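PDB 5UWY: thioredoxin reductase from Streptococcus pyogenes, which probably uses NADPH, by way of its bound FAD and a redox-active disulfide, to reduce thioredoxin. Local coordinates for residues L8-G13 with G80-I85. Numbering follows the deposited sequence.
Sequences LIIGSG and GIVQKI. With FAD (flavin-adenine dinucleotide), chain B.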
ATOM      1  N   LEU A   8       0.612 -20.671   0.366  1.00 35.76           N
ATOM      2  CA  LEU A   8       0.546 -20.597   1.817  1.00 45.58           C
ATOM      3  C   LEU A   8       1.193 -19.292   2.260  1.00 45.28           C
ATOM      4  O   LEU A   8       2.265 -18.921   1.765  1.00 34.17           O
ATOM      5  CB  LEU A   8       1.224 -21.791   2.490  1.00 42.35           C
ATOM      6  CG  LEU A   8       0.446 -23.109   2.402  1.00 51.64           C
ATOM      7  CD1 LEU A   8       1.378 -24.331   2.463  1.00 50.04           C
ATOM      8  CD2 LEU A   8      -0.673 -23.183   3.422  1.00 65.20           C
ATOM      9  N   ILE A   9       0.530 -18.593   3.176  1.00 29.84           N
ATOM     10  CA  ILE A   9       0.994 -17.312   3.692  1.00 31.05           C
ATOM     11  C   ILE A   9       1.325 -17.487   5.166  1.00 30.66           C
ATOM     12  O   ILE A   9       0.455 -17.844   5.973  1.00 36.21           O
ATOM     13  CB  ILE A   9      -0.052 -16.209   3.482  1.00 36.67           C
ATOM     14  CG1 ILE A   9      -0.298 -16.004   1.989  1.00 31.15           C
ATOM     15  CG2 ILE A   9       0.402 -14.914   4.135  1.00 42.64           C
ATOM     16  CD1 ILE A   9      -1.668 -15.498   1.671  1.00 27.27           C
ATOM     17  N   ILE A  10       2.586 -17.243   5.512  1.00 30.29           N
ATOM     18  CA  ILE A  10       3.058 -17.351   6.887  1.00 43.45           C
ATOM     19  C   ILE A  10       2.824 -15.995   7.546  1.00 42.31           C
ATOM     20  O   ILE A  10       3.559 -15.038   7.305  1.00 33.17           O
ATOM     21  CB  ILE A  10       4.529 -17.765   6.950  1.00 31.97           C
ATOM     22  CG1 ILE A  10       4.841 -18.825   5.892  1.00 31.64           C
ATOM     23  CG2 ILE A  10       4.875 -18.273   8.332  1.00 34.28           C
ATOM     24  CD1 ILE A  10       4.117 -20.129   6.098  1.00 33.54           C
ATOM     25  N   GLY A  11       1.791 -15.913   8.382  1.00 38.45           N
ATOM     26  CA  GLY A  11       1.494 -14.680   9.083  1.00 40.26           C
ATOM     27  C   GLY A  11       0.138 -14.102   8.739  1.00 33.78           C
ATOM     28  O   GLY A  11      -0.287 -14.155   7.580  1.00 31.67           O
ATOM     29  N   SER A  12      -0.547 -13.540   9.734  1.00 35.20           N
ATOM     30  CA  SER A  12      -1.875 -12.954   9.570  1.00 34.32           C
ATOM     31  C   SER A  12      -1.900 -11.520  10.086  1.00 35.87           C
ATOM     32  O   SER A  12      -2.698 -11.149  10.949  1.00 46.98           O
ATOM     33  CB  SER A  12      -2.931 -13.794  10.277  1.00 36.69           C
ATOM     34  OG  SER A  12      -4.216 -13.230  10.151  1.00 69.27           O
ATOM     35  N   GLY A  13      -1.010 -10.689   9.560  1.00 36.45           N
ATOM     36  CA  GLY A  13      -1.094  -9.264   9.764  1.00 31.96           C
ATOM     37  C   GLY A  13      -1.802  -8.618   8.594  1.00 31.72           C
ATOM     38  O   GLY A  13      -2.448  -9.295   7.787  1.00 31.39           O
ATOM     39  N   GLY A  80      -0.700 -22.679  13.494  1.00 57.79           N
ATOM     40  CA  GLY A  80       0.599 -23.314  13.501  1.00 54.38           C
ATOM     41  C   GLY A  80       1.724 -22.330  13.734  1.00 58.94           C
ATOM     42  O   GLY A  80       1.569 -21.132  13.486  1.00 62.23           O
ATOM     43  N   ILE A  81       2.859 -22.819  14.222  1.00 54.84           N
ATOM     44  CA  ILE A  81       4.063 -22.013  14.398  1.00 57.38           C
ATOM     45  C   ILE A  81       5.134 -22.605  13.488  1.00 51.63           C
ATOM     46  O   ILE A  81       5.669 -23.687  13.767  1.00 56.93           O
ATOM     47  CB  ILE A  81       4.519 -21.964  15.864  1.00 64.93           C
ATOM     48  CG1 ILE A  81       3.317 -21.733  16.781  1.00 62.82           C
ATOM     49  CG2 ILE A  81       5.558 -20.864  16.063  1.00 71.77           C
ATOM     50  CD1 ILE A  81       3.406 -22.435  18.114  1.00 57.45           C
ATOM     51  N   VAL A  82       5.436 -21.900  12.398  1.00 57.00           N
ATOM     52  CA  VAL A  82       6.308 -22.434  11.359  1.00 55.70           C
ATOM     53  C   VAL A  82       7.739 -22.485  11.875  1.00 50.93           C
ATOM     54  O   VAL A  82       8.287 -21.480  12.346  1.00 44.44           O
ATOM     55  CB  VAL A  82       6.203 -21.593  10.082  1.00 40.89           C
ATOM     56  CG1 VAL A  82       7.164 -22.111   9.016  1.00 39.90           C
ATOM     57  CG2 VAL A  82       4.780 -21.610   9.560  1.00 40.32           C
ATOM     58  N   GLN A  83       8.349 -23.665  11.798  1.00 46.96           N
ATOM     59  CA  GLN A  83       9.737 -23.847  12.199  1.00 48.16           C
ATOM     60  C   GLN A  83      10.701 -23.838  11.026  1.00 46.30           C
ATOM     61  O   GLN A  83      11.848 -23.409  11.187  1.00 49.01           O
ATOM     62  CB  GLN A  83       9.907 -25.160  12.970  1.00 56.61           C
ATOM     63  CG  GLN A  83       9.980 -24.993  14.476  1.00 68.12           C
ATOM     64  CD  GLN A  83       8.609 -24.934  15.113  1.00 83.87           C
ATOM     65  OE1 GLN A  83       7.675 -25.593  14.656  1.00 92.78           O
ATOM     66  NE2 GLN A  83       8.480 -24.143  16.173  1.00 80.46           N
ATOM     67  N   LYS A  84      10.269 -24.293   9.852  1.00 44.94           N
ATOM     68  CA  LYS A  84      11.168 -24.362   8.712  1.00 49.60           C
ATOM     69  C   LYS A  84      10.338 -24.322   7.434  1.00 57.86           C
ATOM     70  O   LYS A  84       9.226 -24.859   7.381  1.00 68.64           O
ATOM     71  CB  LYS A  84      12.031 -25.635   8.748  1.00 50.57           C
ATOM     72  CG  LYS A  84      13.320 -25.542   7.922  1.00 61.01           C
ATOM     73  CD  LYS A  84      13.976 -26.904   7.729  1.00 75.46           C
ATOM     74  CE  LYS A  84      15.343 -26.789   7.062  1.00 75.09           C
ATOM     75  NZ  LYS A  84      15.966 -28.129   6.863  1.00 73.90           N
ATOM     76  N   ILE A  85      10.876 -23.656   6.411  1.00 53.26           N
ATOM     77  CA  ILE A  85      10.309 -23.658   5.063  1.00 49.44           C
ATOM     78  C   ILE A  85      11.420 -24.097   4.120  1.00 49.20           C
ATOM     79  O   ILE A  85      12.452 -23.424   4.029  1.00 54.19           O
ATOM     80  CB  ILE A  85       9.771 -22.274   4.648  1.00 42.38           C
ATOM     81  CG1 ILE A  85       8.500 -21.922   5.417  1.00 54.18           C
ATOM     82  CG2 ILE A  85       9.518 -22.218   3.144  1.00 31.94           C
ATOM     83  CD1 ILE A  85       8.262 -20.427   5.542  1.00 52.07           C
TER
HETATM   84  PA  FAD B 401       2.779  -8.263  11.588  1.00 80.49           P
HETATM   85  O1A FAD B 401       1.372  -7.789  11.642  1.00 81.20           O
HETATM   86  O2A FAD B 401       3.673  -7.867  12.767  1.00 70.56           O
HETATM   87  O5B FAD B 401       2.841  -9.814  11.453  1.00 80.47           O
HETATM   88  C5B FAD B 401       3.034 -10.652  12.610  1.00 82.82           C
HETATM   89  C4B FAD B 401       2.229 -11.913  12.454  1.00 83.00           C
HETATM   90  O4B FAD B 401       3.116 -13.008  12.121  1.00 83.74           O
HETATM   91  C3B FAD B 401       1.455 -12.338  13.706  1.00 82.40           C
HETATM   92  O3B FAD B 401       0.110 -12.690  13.392  1.00 84.03           O
HETATM   93  C2B FAD B 401       2.266 -13.527  14.230  1.00 80.80           C
HETATM   94  O2B FAD B 401       1.431 -14.448  14.925  1.00 76.36           O
HETATM   95  C1B FAD B 401       2.778 -14.116  12.918  1.00 83.60           C
HETATM   96  N9A FAD B 401       3.947 -14.987  13.045  1.00 77.78           N
HETATM   97  C8A FAD B 401       5.237 -14.629  13.339  1.00 79.78           C
HETATM   98  N7A FAD B 401       6.080 -15.635  13.383  1.00 82.94           N
HETATM   99  C5A FAD B 401       5.286 -16.731  13.094  1.00 78.94           C
HETATM  100  C6A FAD B 401       5.576 -18.107  12.983  1.00 67.92           C
HETATM  101  N6A FAD B 401       6.794 -18.623  13.159  1.00 63.97           N
HETATM  102  N1A FAD B 401       4.552 -18.938  12.681  1.00 63.94           N
HETATM  103  C2A FAD B 401       3.333 -18.424  12.504  1.00 63.42           C
HETATM  104  N3A FAD B 401       2.945 -17.151  12.581  1.00 69.04           N
HETATM  105  C4A FAD B 401       3.975 -16.353  12.882  1.00 76.45           C
HETATM  106  N1  FAD B 401       0.445   0.716  12.315  1.00108.00           N
HETATM  107  C2  FAD B 401      -0.116   1.821  11.742  1.00 96.75           C
HETATM  108  O2  FAD B 401      -0.420   1.849  10.543  1.00 84.60           O
HETATM  109  N3  FAD B 401      -0.361   2.944  12.515  1.00 94.67           N
HETATM  110  C4  FAD B 401      -0.083   3.081  13.858  1.00 95.24           C
HETATM  111  O4  FAD B 401      -0.347   4.132  14.440  1.00 94.45           O
HETATM  112  C4X FAD B 401       0.518   1.905  14.457  1.00104.15           C
HETATM  113  N5  FAD B 401       0.816   1.948  15.726  1.00105.56           N
HETATM  114  C5X FAD B 401       1.391   0.827  16.299  1.00 96.36           C
HETATM  115  C6  FAD B 401       1.713   0.862  17.654  1.00 85.78           C
HETATM  116  C7  FAD B 401       2.290  -0.235  18.282  1.00 82.50           C
HETATM  117  C7M FAD B 401       2.623  -0.158  19.749  1.00 67.62           C
HETATM  118  C8  FAD B 401       2.554  -1.398  17.540  1.00 94.12           C
HETATM  119  C8M FAD B 401       3.178  -2.605  18.190  1.00 91.37           C
HETATM  120  C9  FAD B 401       2.234  -1.437  16.185  1.00 99.70           C
HETATM  121  C9A FAD B 401       1.656  -0.337  15.561  1.00 99.41           C
HETATM  122  N10 FAD B 401       1.334  -0.336  14.186  1.00 99.92           N
HETATM  123  C10 FAD B 401       0.747   0.768  13.604  1.00107.03           C
HETATM  124  C1' FAD B 401       1.550  -1.538  13.360  1.00 89.55           C
HETATM  125  C2' FAD B 401       2.797  -1.478  12.484  1.00 82.94           C
HETATM  126  O2' FAD B 401       2.518  -0.824  11.246  1.00 84.75           O
HETATM  127  C3' FAD B 401       3.266  -2.903  12.188  1.00 78.54           C
HETATM  128  O3' FAD B 401       4.599  -2.826  11.702  1.00 69.64           O
HETATM  129  C4' FAD B 401       2.420  -3.699  11.185  1.00 68.91           C
HETATM  130  O4' FAD B 401       1.211  -4.128  11.811  1.00 56.51           O
HETATM  131  C5' FAD B 401       3.163  -4.901  10.638  1.00 64.35           C
HETATM  132  O5' FAD B 401       2.313  -5.614   9.714  1.00 57.59           O
HETATM  133  P   FAD B 401       2.778  -6.974   9.058  1.00 33.30           P
HETATM  134  O1P FAD B 401       3.866  -6.687   8.020  1.00 37.43           O
HETATM  135  O2P FAD B 401       1.648  -7.777   8.525  1.00 22.59           O
HETATM  136  O3P FAD B 401       3.475  -7.746  10.261  1.00 60.77           O
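Ile10 meets Val82 and Ile85 with both branches of its side chain, and this small buried apolar cluster is the whole of the contact between 8-13 and 80-85. The methyl CG2 of Ile10 rests 3.6 Å from CG2 of Val82, the two side chains crossing at about a right angle. With chi2 at -65°, CD1 of Ile10 sits beside both its own CA and CG2, and it too lies against CG2 of Val82, at 3.8 Å. CG1 of Ile10 lies 3.8 Å from CD1 of Ile85, with CD1 of Ile10 a little farther off, and here the side chains run tip to tip. Val94 of strand 92-95 touches all three residues, and Ile33 adds to the packing on Val82.

No hydrogen bond crosses between the segments, but both border FAD. The backbone of Val82 pairs with the adenine: its N donates to N1A of FAD at 3.1 Å (161°). N6A of FAD returns a weak bond to the Val82 carbonyl O at 3.3 Å. Beyond Ile10 the chain leaves the central strand of the parallel sheet for a glycine-rich turn of Rossmann type, which approaches the ribose and phosphate; CA of Gly13 sits 3.4 Å from O2P of FAD. Glu34 accepts a hydrogen bond from Ser12 N at OE1, and its OE2 is hydrogen-bonded to FAD. Apolar packing thus ties the segment whose backbone pairs with the adenine to the strand leading into the glycine-rich turn, leaving backbone polar groups to recognise the base.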